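Local structure of glutamate racemase (Campylobacter jejuni, 3UHF) at residues Thr58-Tyr63 with Ile72-Glu77; Lys66-Ile71 with Ser98-Asp103. The protein belongs to the Asp/Glu/hydantoin racemase family and holds D-glutamic acid in a pocket lined by residues from both of its alpha/beta halves. All blocks are in the same frame, centred on the assembly; numbering follows the deposited sequence.

Overall arrangement
Helix 68-82 is shared by the two contacts, whose centres lie about 9 Å apart. In contact 1, the loop that follows strand 51-56 folds back onto the second and third turns of this helix; in contact 2, the helix start meets the chain around Y100. The two contacts touch directly: C75 SG packs against A101 CB at 3.6 Å, and I71 CD1 lies 3.6 Å from Y63 O. The D-glutamic acid pocket adjoins contact 1, where V61, P62 and Y63 belong to its wall and Y63 N bonds the ligand. Contact 2 stands farther back, with about 8 Å between the side chain of I71 and the ligand.

Contact 1: Thr58-Tyr63 with Ile72-Glu77; sequences TARVPY and IKFCLE. With DGL (D-glutamic acid), chain C.
R60 reaches from the loop to helix 68-82 and lays its guanidinium flat on the ring of F74, the two planes only 9° apart. R60 CZ sits 3.6 Å from the centroid of the F74 ring, a cation-pi stack, and R60 CD adds a CH-pi contact over the same face. A bend at chi3 (-65°) turns the guanidinium at the end of an otherwise extended chain.

The polar grip lies in the guanidinium plane. Both terminal nitrogens, R60 NH1 and R60 NH2, share the single atom E77 OE1 end-on, each at 2.8 Å through a clearly bent bond. They come from the same face of the carboxylate, NH1 on the syn side and NH2 from above its plane, so that one oxygen takes both bonds of the salt bridge. Water 1 ties R60 to the helix backbone as well, donating to F74 O at 2.7 Å and accepting a weak bond from R60 NH2. OD2 of D57 forms a further salt bridge with R60 NE and a hydrogen bond with Y63 OH, tying the two side chains together.

Apolar packing comes from Y63, whose ring meets that of F74 obliquely, with Y63 CE1 3.6 Å from F74 CD2 at the edge of the phenylalanine. Y63 OH rests 3.4 Å from F74 CB.

This loop binds the ligand through its backbone: Y63 N gives an almost straight bond (176°) to OE1 of D-glutamic acid at 2.7 Å. P62, entered through a cis peptide, brings its CB against OE2 of the ligand.

The contact rests on strand 26-31 and helix 95-100: Y63 and C75 both touch F30 of the strand, and they pack against T96 and A97 of the helix, respectively.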
loop_
_atom_site.group_PDB
_atom_site.type_symbol
_atom_site.label_atom_id
_atom_site.label_comp_id
_atom_site.label_asym_id
_atom_site.label_seq_id
_atom_site.Cartn_x
_atom_site.Cartn_y
_atom_site.Cartn_z
ATOM N N THR A 58 3.825 -3.445 14.089
ATOM C CA THR A 58 4.242 -4.839 13.992
ATOM C C THR A 58 3.858 -5.688 15.210
ATOM O O THR A 58 3.928 -6.906 15.148
ATOM C CB THR A 58 5.758 -4.942 13.747
ATOM O OG1 THR A 58 6.444 -4.213 14.766
ATOM C CG2 THR A 58 6.111 -4.354 12.376
ATOM N N ALA A 59 3.460 -5.059 16.310
ATOM C CA ALA A 59 3.037 -5.830 17.481
ATOM C C ALA A 59 1.672 -6.463 17.238
ATOM O O ALA A 59 1.354 -7.498 17.809
ATOM C CB ALA A 59 2.989 -4.948 18.733
ATOM N N ARG A 60 0.859 -5.835 16.390
ATOM C CA ARG A 60 -0.525 -6.280 16.242
ATOM C C ARG A 60 -0.881 -6.788 14.842
ATOM O O ARG A 60 -1.988 -7.279 14.621
ATOM C CB ARG A 60 -1.482 -5.170 16.704
ATOM C CG ARG A 60 -1.178 -4.698 18.117
ATOM C CD ARG A 60 -2.216 -3.732 18.672
ATOM N NE ARG A 60 -2.230 -2.480 17.924
ATOM C CZ ARG A 60 -2.726 -1.343 18.404
ATOM N NH1 ARG A 60 -3.242 -1.303 19.633
ATOM N NH2 ARG A 60 -2.695 -0.246 17.660
ATOM N N VAL A 61 0.066 -6.673 13.913
ATOM C CA VAL A 61 -0.103 -7.102 12.523
ATOM C C VAL A 61 -0.419 -8.620 12.512
ATOM O O VAL A 61 0.065 -9.364 13.379
ATOM C CB VAL A 61 1.197 -6.772 11.727
ATOM C CG1 VAL A 61 2.347 -7.682 12.155
ATOM C CG2 VAL A 61 0.992 -6.817 10.192
ATOM N N PRO A 62 -1.253 -9.091 11.565
ATOM C CA PRO A 62 -1.921 -8.424 10.447
ATOM C C PRO A 62 -3.264 -7.804 10.804
ATOM O O PRO A 62 -3.891 -8.195 11.788
ATOM C CB PRO A 62 -2.167 -9.582 9.476
ATOM C CG PRO A 62 -2.511 -10.715 10.394
ATOM C CD PRO A 62 -1.552 -10.541 11.572
ATOM N N TYR A 63 -3.699 -6.865 9.972
ATOM C CA TYR A 63 -5.023 -6.246 10.071
ATOM C C TYR A 63 -6.010 -6.928 9.112
ATOM O O TYR A 63 -7.229 -6.877 9.305
ATOM C CB TYR A 63 -4.953 -4.749 9.691
ATOM C CG TYR A 63 -4.276 -3.803 10.674
ATOM C CD1 TYR A 63 -3.599 -4.271 11.791
ATOM C CD2 TYR A 63 -4.330 -2.419 10.477
ATOM C CE1 TYR A 63 -2.984 -3.385 12.681
ATOM C CE2 TYR A 63 -3.719 -1.535 11.355
ATOM C CZ TYR A 63 -3.049 -2.014 12.453
ATOM O OH TYR A 63 -2.449 -1.128 13.329
ATOM N N ILE A 72 -10.132 0.317 12.518
ATOM C CA ILE A 72 -10.297 1.753 12.702
ATOM C C ILE A 72 -9.664 2.208 14.016
ATOM O O ILE A 72 -8.929 3.195 14.060
ATOM C CB ILE A 72 -11.772 2.152 12.638
ATOM C CG1 ILE A 72 -12.291 1.968 11.203
ATOM C CG2 ILE A 72 -11.952 3.599 13.104
ATOM C CD1 ILE A 72 -13.762 2.326 11.029
ATOM N N LYS A 73 -9.922 1.455 15.079
ATOM C CA LYS A 73 -9.373 1.775 16.385
ATOM C C LYS A 73 -7.850 1.832 16.323
ATOM O O LYS A 73 -7.246 2.795 16.784
ATOM C CB LYS A 73 -9.816 0.720 17.408
ATOM C CG LYS A 73 -9.212 0.890 18.790
ATOM C CD LYS A 73 -9.444 -0.367 19.630
ATOM C CE LYS A 73 -8.847 -0.224 21.028
ATOM N NZ LYS A 73 -8.970 -1.479 21.831
ATOM N N PHE A 74 -7.234 0.802 15.742
ATOM C CA PHE A 74 -5.779 0.756 15.617
ATOM C C PHE A 74 -5.212 1.930 14.791
ATOM O O PHE A 74 -4.165 2.485 15.123
ATOM C CB PHE A 74 -5.335 -0.575 14.997
ATOM C CG PHE A 74 -5.469 -1.771 15.931
ATOM C CD1 PHE A 74 -5.880 -1.604 17.249
ATOM C CD2 PHE A 74 -5.176 -3.049 15.488
ATOM C CE1 PHE A 74 -6.000 -2.691 18.106
ATOM C CE2 PHE A 74 -5.290 -4.146 16.354
ATOM C CZ PHE A 74 -5.701 -3.961 17.657
ATOM N N CYS A 75 -5.889 2.286 13.706
ATOM C CA CYS A 75 -5.433 3.401 12.871
ATOM C C CYS A 75 -5.482 4.737 13.610
ATOM O O CYS A 75 -4.568 5.561 13.490
ATOM C CB CYS A 75 -6.253 3.490 11.582
ATOM S SG CYS A 75 -5.953 2.100 10.463
ATOM N N LEU A 76 -6.552 4.961 14.361
ATOM C CA LEU A 76 -6.656 6.192 15.143
ATOM C C LEU A 76 -5.545 6.278 16.192
ATOM O O LEU A 76 -5.048 7.362 16.480
ATOM C CB LEU A 76 -8.042 6.334 15.784
ATOM C CG LEU A 76 -9.158 6.707 14.798
ATOM C CD1 LEU A 76 -10.527 6.625 15.460
ATOM C CD2 LEU A 76 -8.926 8.102 14.216
ATOM N N GLU A 77 -5.144 5.136 16.754
ATOM C CA GLU A 77 -4.013 5.130 17.669
ATOM C C GLU A 77 -2.735 5.520 16.938
ATOM O O GLU A 77 -1.879 6.213 17.487
ATOM C CB GLU A 77 -3.848 3.760 18.333
ATOM C CG GLU A 77 -5.035 3.343 19.185
ATOM C CD GLU A 77 -4.796 2.011 19.883
ATOM O OE1 GLU A 77 -3.717 1.423 19.663
ATOM O OE2 GLU A 77 -5.675 1.566 20.653
HETATM N N DGL C . -0.711 -4.046 5.114
HETATM C CA DGL C . -1.809 -4.961 4.786
HETATM C C DGL C . -2.460 -4.550 3.475
HETATM O O DGL C . -1.861 -3.831 2.663
HETATM C CB DGL C . -1.306 -6.399 4.665
HETATM C CG DGL C . -0.870 -7.000 6.001
HETATM C CD DGL C . -2.020 -7.012 6.986
HETATM O OE1 DGL C . -2.027 -6.164 7.907
HETATM O OE2 DGL C . -2.935 -7.845 6.814
HETATM O OXT DGL C . -3.578 -4.962 3.195
HETATM O O HOH W 1 -1.782 1.305 15.204
#

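Contact 2: Lys66-Ile71 with Ser98-Asp103; sequences KDKDTI and SAYALD
Y100 holds CG opposite its carbonyl carbon (chi1 -68°), which directs the ring toward the start of helix 68-82, where K68, its CG turned away from the backbone N (173°), runs across the ring at about a right angle. The methylenes do the touching: K68 CG is 3.5 Å from Y100 CD1, and K68 CB and CD lie close to the same atom. Bends at chi3 and chi4 then carry the ammonium away from the ring to D69, where K68 NZ and D69 OD1 form a weak salt bridge at 3.4 Å. I71 also approaches the ring obliquely, its CD1 3.9 Å from Y100 CD2.

Helix 68-82 is the connection of a beta-alpha-beta crossover, leading from strand 51-56 past strand 26-31 to strand 89-92; Y100 lies in the helical chain that follows this last strand. The helix is N-capped by D67, whose OD2 takes the hydroxyl of T70 (OG1 to OD2, 2.7 Å) while OD1 receives a weak bond from T70 N.

The polar end of Y100 is fixed by a hydrogen bond from its OH to the carbonyl of A142, and helix 141-146 also supplies K145 and S146 beside the tyrosine and A142 beside I71.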
loop_
_atom_site.group_PDB
_atom_site.type_symbol
_atom_site.label_atom_id
_atom_site.label_comp_id
_atom_site.label_asym_id
_atom_site.label_seq_id
_atom_site.Cartn_x
_atom_site.Cartn_y
_atom_site.Cartn_z
ATOM N N LYS A 66 -8.828 -9.146 10.333
ATOM C CA LYS A 66 -9.574 -8.647 11.481
ATOM C C LYS A 66 -10.742 -7.758 11.046
ATOM O O LYS A 66 -10.951 -7.553 9.859
ATOM C CB LYS A 66 -8.623 -7.948 12.453
ATOM C CG LYS A 66 -7.629 -8.956 13.007
ATOM C CD LYS A 66 -6.426 -8.351 13.685
ATOM C CE LYS A 66 -5.523 -9.498 14.168
ATOM N NZ LYS A 66 -4.167 -9.014 14.540
ATOM N N ASP A 67 -11.508 -7.258 12.008
ATOM C CA ASP A 67 -12.780 -6.600 11.708
ATOM C C ASP A 67 -12.647 -5.091 11.634
ATOM O O ASP A 67 -11.704 -4.523 12.178
ATOM C CB ASP A 67 -13.807 -6.939 12.778
ATOM C CG ASP A 67 -13.389 -6.440 14.142
ATOM O OD1 ASP A 67 -14.096 -5.592 14.717
ATOM O OD2 ASP A 67 -12.337 -6.895 14.637
ATOM N N LYS A 68 -13.622 -4.457 10.978
ATOM C CA LYS A 68 -13.647 -3.008 10.755
ATOM C C LYS A 68 -13.379 -2.168 12.009
ATOM O O LYS A 68 -12.518 -1.280 12.001
ATOM C CB LYS A 68 -14.990 -2.604 10.117
ATOM C CG LYS A 68 -15.200 -1.098 9.983
ATOM C CD LYS A 68 -16.469 -0.759 9.196
ATOM C CE LYS A 68 -17.720 -0.987 10.015
ATOM N NZ LYS A 68 -17.872 0.026 11.105
ATOM N N ASP A 69 -14.111 -2.448 13.082
ATOM C CA ASP A 69 -13.969 -1.685 14.325
ATOM C C ASP A 69 -12.546 -1.715 14.886
ATOM O O ASP A 69 -12.019 -0.685 15.307
ATOM C CB ASP A 69 -14.961 -2.162 15.386
ATOM C CG ASP A 69 -16.403 -1.887 14.995
ATOM O OD1 ASP A 69 -16.636 -1.048 14.088
ATOM O OD2 ASP A 69 -17.309 -2.508 15.592
ATOM N N THR A 70 -11.930 -2.893 14.889
ATOM C CA THR A 70 -10.558 -3.045 15.355
ATOM C C THR A 70 -9.570 -2.267 14.478
ATOM O O THR A 70 -8.691 -1.560 14.982
ATOM C CB THR A 70 -10.158 -4.544 15.387
ATOM O OG1 THR A 70 -11.018 -5.243 16.292
ATOM C CG2 THR A 70 -8.717 -4.717 15.839
ATOM N N ILE A 71 -9.716 -2.413 13.166
ATOM C CA ILE A 71 -8.859 -1.724 12.205
ATOM C C ILE A 71 -8.922 -0.210 12.394
ATOM O O ILE A 71 -7.895 0.468 12.447
ATOM C CB ILE A 71 -9.243 -2.095 10.760
ATOM C CG1 ILE A 71 -8.905 -3.567 10.486
ATOM C CG2 ILE A 71 -8.519 -1.186 9.749
ATOM C CD1 ILE A 71 -9.657 -4.164 9.286
ATOM N N SER A 98 -6.625 1.480 4.434
ATOM C CA SER A 98 -7.196 2.416 3.458
ATOM C C SER A 98 -8.660 2.087 3.176
ATOM O O SER A 98 -9.458 2.976 2.850
ATOM C CB SER A 98 -6.393 2.417 2.142
ATOM O OG SER A 98 -5.099 2.985 2.308
ATOM N N ALA A 99 -9.001 0.808 3.304
ATOM C CA ALA A 99 -10.346 0.329 3.025
ATOM C C ALA A 99 -11.360 0.733 4.086
ATOM O O ALA A 99 -12.551 0.788 3.801
ATOM C CB ALA A 99 -10.358 -1.202 2.828
ATOM N N TYR A 100 -10.899 1.024 5.299
ATOM C CA TYR A 100 -11.830 1.262 6.412
ATOM C C TYR A 100 -11.656 2.579 7.166
ATOM O O TYR A 100 -12.640 3.174 7.603
ATOM C CB TYR A 100 -11.765 0.109 7.424
ATOM C CG TYR A 100 -12.308 -1.192 6.885
ATOM C CD1 TYR A 100 -13.679 -1.420 6.817
ATOM C CD2 TYR A 100 -11.453 -2.181 6.421
ATOM C CE1 TYR A 100 -14.181 -2.606 6.315
ATOM C CE2 TYR A 100 -11.943 -3.365 5.919
ATOM C CZ TYR A 100 -13.312 -3.573 5.869
ATOM O OH TYR A 100 -13.801 -4.761 5.368
ATOM N N ALA A 101 -10.414 3.030 7.328
ATOM C CA ALA A 101 -10.116 4.088 8.304
ATOM C C ALA A 101 -10.010 5.535 7.802
ATOM O O ALA A 101 -9.846 6.442 8.613
ATOM C CB ALA A 101 -8.854 3.733 9.081
ATOM N N LEU A 102 -10.079 5.763 6.496
ATOM C CA LEU A 102 -9.840 7.118 5.977
ATOM C C LEU A 102 -10.795 8.197 6.499
ATOM O O LEU A 102 -10.348 9.294 6.840
ATOM C CB LEU A 102 -9.795 7.140 4.449
ATOM C CG LEU A 102 -8.629 6.362 3.837
ATOM C CD1 LEU A 102 -8.569 6.618 2.333
ATOM C CD2 LEU A 102 -7.298 6.725 4.503
ATOM N N ASP A 103 -12.095 7.899 6.553
ATOM C CA ASP A 103 -13.079 8.861 7.061
ATOM C C ASP A 103 -12.744 9.282 8.479
ATOM O O ASP A 103 -12.744 10.467 8.800
ATOM C CB ASP A 103 -14.503 8.291 7.032
ATOM C CG ASP A 103 -15.077 8.210 5.627
ATOM O OD1 ASP A 103 -14.471 8.783 4.695
ATOM O OD2 ASP A 103 -16.130 7.558 5.453
#